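Local coordinates for protein galactose-binding lectin (Arachis hypogaea, PDB 6VAW) that binds carbohydrates with specificity for D-galactose, as a homotetrameric legume lectin that carries calcium and manganese ions, at residues A[1-13]-A[220-232]. Numbering follows the deposited sequence.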
# COMPACT_ATOMS: atom_id res chain seq x y z
N ALA A 1 15.22 -5.94 1.13
CA ALA A 1 14.42 -6.78 0.22
C ALA A 1 13.89 -5.97 -0.96
O ALA A 1 13.58 -4.79 -0.83
CB ALA A 1 13.26 -7.43 0.97
N GLU A 2 13.81 -6.63 -2.12
CA GLU A 2 13.35 -6.04 -3.38
C GLU A 2 11.88 -6.46 -3.59
O GLU A 2 11.61 -7.65 -3.75
CB GLU A 2 14.25 -6.54 -4.51
CG GLU A 2 13.93 -6.05 -5.91
CD GLU A 2 14.97 -6.52 -6.90
OE1 GLU A 2 16.14 -6.13 -6.74
OE2 GLU A 2 14.64 -7.32 -7.81
N THR A 3 10.99 -5.48 -3.64
CA THR A 3 9.55 -5.68 -3.79
C THR A 3 8.99 -4.94 -5.01
O THR A 3 9.34 -3.79 -5.27
CB THR A 3 8.83 -5.26 -2.48
OG1 THR A 3 9.24 -6.17 -1.46
CG2 THR A 3 7.29 -5.26 -2.59
N VAL A 4 8.12 -5.65 -5.77
CA VAL A 4 7.37 -5.13 -6.90
C VAL A 4 5.90 -5.23 -6.49
O VAL A 4 5.44 -6.32 -6.15
CB VAL A 4 7.64 -5.85 -8.25
CG1 VAL A 4 6.72 -5.31 -9.35
CG2 VAL A 4 9.10 -5.73 -8.68
N SER A 5 5.19 -4.11 -6.49
CA SER A 5 3.79 -4.08 -6.09
C SER A 5 2.98 -3.18 -7.01
O SER A 5 3.40 -2.05 -7.30
CB SER A 5 3.66 -3.60 -4.65
OG SER A 5 2.33 -3.79 -4.19
N PHE A 6 1.81 -3.69 -7.46
CA PHE A 6 0.91 -2.91 -8.32
C PHE A 6 -0.53 -3.32 -8.10
O PHE A 6 -0.79 -4.38 -7.55
CB PHE A 6 1.28 -3.00 -9.81
CG PHE A 6 1.38 -4.35 -10.47
CD1 PHE A 6 0.24 -5.00 -10.94
CD2 PHE A 6 2.61 -4.96 -10.67
CE1 PHE A 6 0.33 -6.24 -11.59
CE2 PHE A 6 2.70 -6.20 -11.32
CZ PHE A 6 1.56 -6.82 -11.79
N ASN A 7 -1.46 -2.48 -8.52
CA ASN A 7 -2.88 -2.76 -8.39
C ASN A 7 -3.64 -2.07 -9.52
O ASN A 7 -3.48 -0.86 -9.72
CB ASN A 7 -3.41 -2.35 -7.00
CG ASN A 7 -4.91 -2.47 -6.83
OD1 ASN A 7 -5.60 -1.49 -6.53
ND2 ASN A 7 -5.46 -3.65 -7.06
N PHE A 8 -4.42 -2.85 -10.26
CA PHE A 8 -5.29 -2.40 -11.35
C PHE A 8 -6.74 -2.68 -10.99
O PHE A 8 -7.14 -3.83 -10.90
CB PHE A 8 -4.96 -3.10 -12.69
CG PHE A 8 -3.61 -2.81 -13.28
CD1 PHE A 8 -3.38 -1.65 -14.01
CD2 PHE A 8 -2.56 -3.72 -13.15
CE1 PHE A 8 -2.12 -1.39 -14.56
CE2 PHE A 8 -1.30 -3.45 -13.69
CZ PHE A 8 -1.09 -2.29 -14.39
N ASN A 9 -7.52 -1.63 -10.77
CA ASN A 9 -8.96 -1.73 -10.51
C ASN A 9 -9.71 -1.67 -11.85
O ASN A 9 -10.87 -2.07 -11.95
CB ASN A 9 -9.42 -0.60 -9.59
CG ASN A 9 -8.78 -0.64 -8.23
OD1 ASN A 9 -8.77 -1.68 -7.57
ND2 ASN A 9 -8.24 0.49 -7.81
N SER A 10 -9.01 -1.13 -12.85
CA SER A 10 -9.44 -0.93 -14.22
C SER A 10 -8.20 -0.84 -15.11
O SER A 10 -7.08 -0.68 -14.62
CB SER A 10 -10.28 0.34 -14.35
OG SER A 10 -9.51 1.48 -13.99
N PHE A 11 -8.43 -0.88 -16.41
CA PHE A 11 -7.38 -0.80 -17.41
C PHE A 11 -7.73 0.27 -18.45
O PHE A 11 -8.89 0.64 -18.60
CB PHE A 11 -7.16 -2.16 -18.08
CG PHE A 11 -6.85 -3.29 -17.13
CD1 PHE A 11 -5.55 -3.51 -16.68
CD2 PHE A 11 -7.86 -4.15 -16.69
CE1 PHE A 11 -5.27 -4.59 -15.84
CE2 PHE A 11 -7.57 -5.21 -15.84
CZ PHE A 11 -6.28 -5.42 -15.41
N SER A 12 -6.71 0.75 -19.16
CA SER A 12 -6.85 1.74 -20.22
C SER A 12 -5.79 1.56 -21.29
O SER A 12 -4.66 1.15 -20.99
CB SER A 12 -6.76 3.15 -19.64
OG SER A 12 -5.56 3.33 -18.89
N GLU A 13 -6.14 1.87 -22.55
CA GLU A 13 -5.20 1.89 -23.67
C GLU A 13 -4.19 3.02 -23.39
O GLU A 13 -4.56 4.08 -22.86
CB GLU A 13 -5.95 2.15 -25.01
CG GLU A 13 -6.72 0.96 -25.54
CD GLU A 13 -7.60 1.22 -26.75
OE1 GLU A 13 -7.23 2.07 -27.60
OE2 GLU A 13 -8.65 0.55 -26.87
N ILE A 220 -10.61 -9.65 -18.40
CA ILE A 220 -9.79 -9.46 -17.20
C ILE A 220 -10.32 -8.17 -16.58
O ILE A 220 -10.32 -7.14 -17.25
CB ILE A 220 -8.25 -9.46 -17.44
CG1 ILE A 220 -7.77 -10.71 -18.24
CG2 ILE A 220 -7.49 -9.27 -16.12
CD1 ILE A 220 -7.95 -12.13 -17.54
N ARG A 221 -10.85 -8.27 -15.36
CA ARG A 221 -11.50 -7.15 -14.67
C ARG A 221 -10.58 -6.38 -13.71
O ARG A 221 -10.71 -5.16 -13.60
CB ARG A 221 -12.72 -7.66 -13.91
CG ARG A 221 -13.82 -8.20 -14.84
CD ARG A 221 -15.00 -8.77 -14.08
NE ARG A 221 -15.57 -7.83 -13.11
CZ ARG A 221 -16.56 -6.98 -13.36
NH1 ARG A 221 -17.11 -6.93 -14.57
NH2 ARG A 221 -17.00 -6.16 -12.41
N SER A 222 -9.71 -7.08 -12.98
CA SER A 222 -8.81 -6.45 -12.02
C SER A 222 -7.61 -7.35 -11.76
O SER A 222 -7.67 -8.55 -12.03
CB SER A 222 -9.53 -6.14 -10.71
OG SER A 222 -9.98 -7.30 -10.05
N TRP A 223 -6.52 -6.77 -11.26
CA TRP A 223 -5.30 -7.50 -10.97
C TRP A 223 -4.44 -6.75 -9.95
O TRP A 223 -4.09 -5.59 -10.18
CB TRP A 223 -4.52 -7.72 -12.27
CG TRP A 223 -3.29 -8.57 -12.17
CD1 TRP A 223 -3.01 -9.53 -11.22
CD2 TRP A 223 -2.20 -8.60 -13.09
NE1 TRP A 223 -1.81 -10.13 -11.50
CE2 TRP A 223 -1.30 -9.60 -12.66
CE3 TRP A 223 -1.92 -7.91 -14.28
CZ2 TRP A 223 -0.14 -9.92 -13.38
CZ3 TRP A 223 -0.74 -8.19 -14.95
CH2 TRP A 223 0.14 -9.17 -14.49
N SER A 224 -4.09 -7.41 -8.83
CA SER A 224 -3.18 -6.87 -7.83
C SER A 224 -2.04 -7.86 -7.68
O SER A 224 -2.23 -9.05 -7.91
CB SER A 224 -3.91 -6.61 -6.51
OG SER A 224 -4.29 -7.81 -5.86
N PHE A 225 -0.85 -7.38 -7.36
CA PHE A 225 0.33 -8.22 -7.30
C PHE A 225 1.36 -7.65 -6.37
O PHE A 225 1.58 -6.45 -6.35
CB PHE A 225 0.94 -8.32 -8.73
CG PHE A 225 2.22 -9.12 -8.88
CD1 PHE A 225 3.45 -8.53 -8.68
CD2 PHE A 225 2.17 -10.45 -9.27
CE1 PHE A 225 4.63 -9.26 -8.85
CE2 PHE A 225 3.34 -11.20 -9.40
CZ PHE A 225 4.57 -10.59 -9.20
N THR A 226 2.04 -8.53 -5.61
CA THR A 226 3.16 -8.17 -4.75
C THR A 226 4.15 -9.31 -4.78
O THR A 226 3.77 -10.44 -4.53
CB THR A 226 2.79 -7.82 -3.30
OG1 THR A 226 1.81 -6.76 -3.24
CG2 THR A 226 4.03 -7.42 -2.47
N SER A 227 5.41 -9.01 -5.08
CA SER A 227 6.49 -9.99 -5.05
C SER A 227 7.60 -9.42 -4.19
O SER A 227 7.82 -8.21 -4.23
CB SER A 227 6.98 -10.32 -6.45
OG SER A 227 7.71 -9.23 -7.00
N THR A 228 8.27 -10.26 -3.41
CA THR A 228 9.37 -9.85 -2.55
C THR A 228 10.51 -10.85 -2.70
O THR A 228 10.32 -12.05 -2.51
CB THR A 228 8.94 -9.64 -1.09
OG1 THR A 228 7.99 -8.59 -1.04
CG2 THR A 228 10.11 -9.28 -0.17
N LEU A 229 11.69 -10.33 -3.03
CA LEU A 229 12.94 -11.10 -3.21
C LEU A 229 13.92 -10.65 -2.13
O LEU A 229 14.21 -9.46 -2.04
CB LEU A 229 13.52 -10.90 -4.64
CG LEU A 229 14.90 -11.52 -4.97
CD1 LEU A 229 14.85 -13.06 -5.05
CD2 LEU A 229 15.45 -10.94 -6.27
N ILE A 230 14.35 -11.58 -1.27
CA ILE A 230 15.32 -11.26 -0.22
C ILE A 230 16.66 -11.03 -0.92
O ILE A 230 17.07 -11.83 -1.76
CB ILE A 230 15.37 -12.37 0.87
CG1 ILE A 230 14.06 -12.42 1.72
CG2 ILE A 230 16.64 -12.28 1.76
CD1 ILE A 230 13.58 -11.13 2.52
N THR A 231 17.28 -9.88 -0.63
CA THR A 231 18.58 -9.45 -1.19
C THR A 231 19.62 -9.59 -0.08
O THR A 231 19.47 -8.95 0.97
CB THR A 231 18.47 -8.03 -1.79
OG1 THR A 231 17.89 -7.14 -0.82
CG2 THR A 231 17.66 -7.97 -3.08
N THR A 232 20.57 -10.52 -0.24
CA THR A 232 21.61 -10.78 0.77
C THR A 232 22.97 -10.94 0.09
O THR A 232 23.57 -9.94 -0.31
CB THR A 232 21.24 -11.99 1.67
OG1 THR A 232 22.23 -12.17 2.68
CG2 THR A 232 21.05 -13.30 0.89
O HOH W 1 16.59 -8.82 1.86
O HOH W 2 10.34 -8.76 -5.97
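Phe-6 sets the edge of its ring against the indole face of Trp-223, with CE1 standing over the six-membered ring, the centroids 4.9 Å apart and the planes at 84°: a T-shaped pair. Its CG lies between the backbone N and the carbonyl carbon (chi1 56°), which swings the ring across to strand 220-229 and lays one face on Phe-225 CB, 3.7 Å from the ring centroid, in a CH-pi contact. The Phe-225 ring, whose CG lies anti to its N (chi1 178°), is nearly parallel to that of Phe-6 but slid aside, so the two barely overlap. Farther along, Phe-11 brings CE2 to within 4.1 Å of Ile-220 CG2.

The backbones pair antiparallel along the whole of strand 2-8, Glu-2, Val-4, Phe-6 and Phe-8 exchanging two hydrogen bonds each with Leu-229, Ser-227, Phe-225 and Trp-223 respectively. On the sheet face of Thr-3 and Ser-5, Thr-228 OG1 donates to Thr-3 OG1 at 2.8 Å; the latter also bonds Asp-184 of a neighbouring subunit, linking the strand pair to the tetramer interface. Ser-227 OG leans across toward Val-4 CB, and a water joins Ser-227 OG (2.9 Å) to Glu-2 O (2.8 Å). Glu-2 extends alongside Leu-229 to a salt bridge with Arg-53.

Strand 2-8 thus pairs the amino-terminal end of the chain with its last strand in the back sheet of the legume lectin jelly roll. The other edge of strand 217-229 pairs with strand 64-74, where Arg-221 and Ser-222 form a classic beta bulge opposite Ser-70, while the aromatic face packs on strands 43-53 and 201-209 of the facing sheet through Tyr-48, Phe-204 and Phe-206.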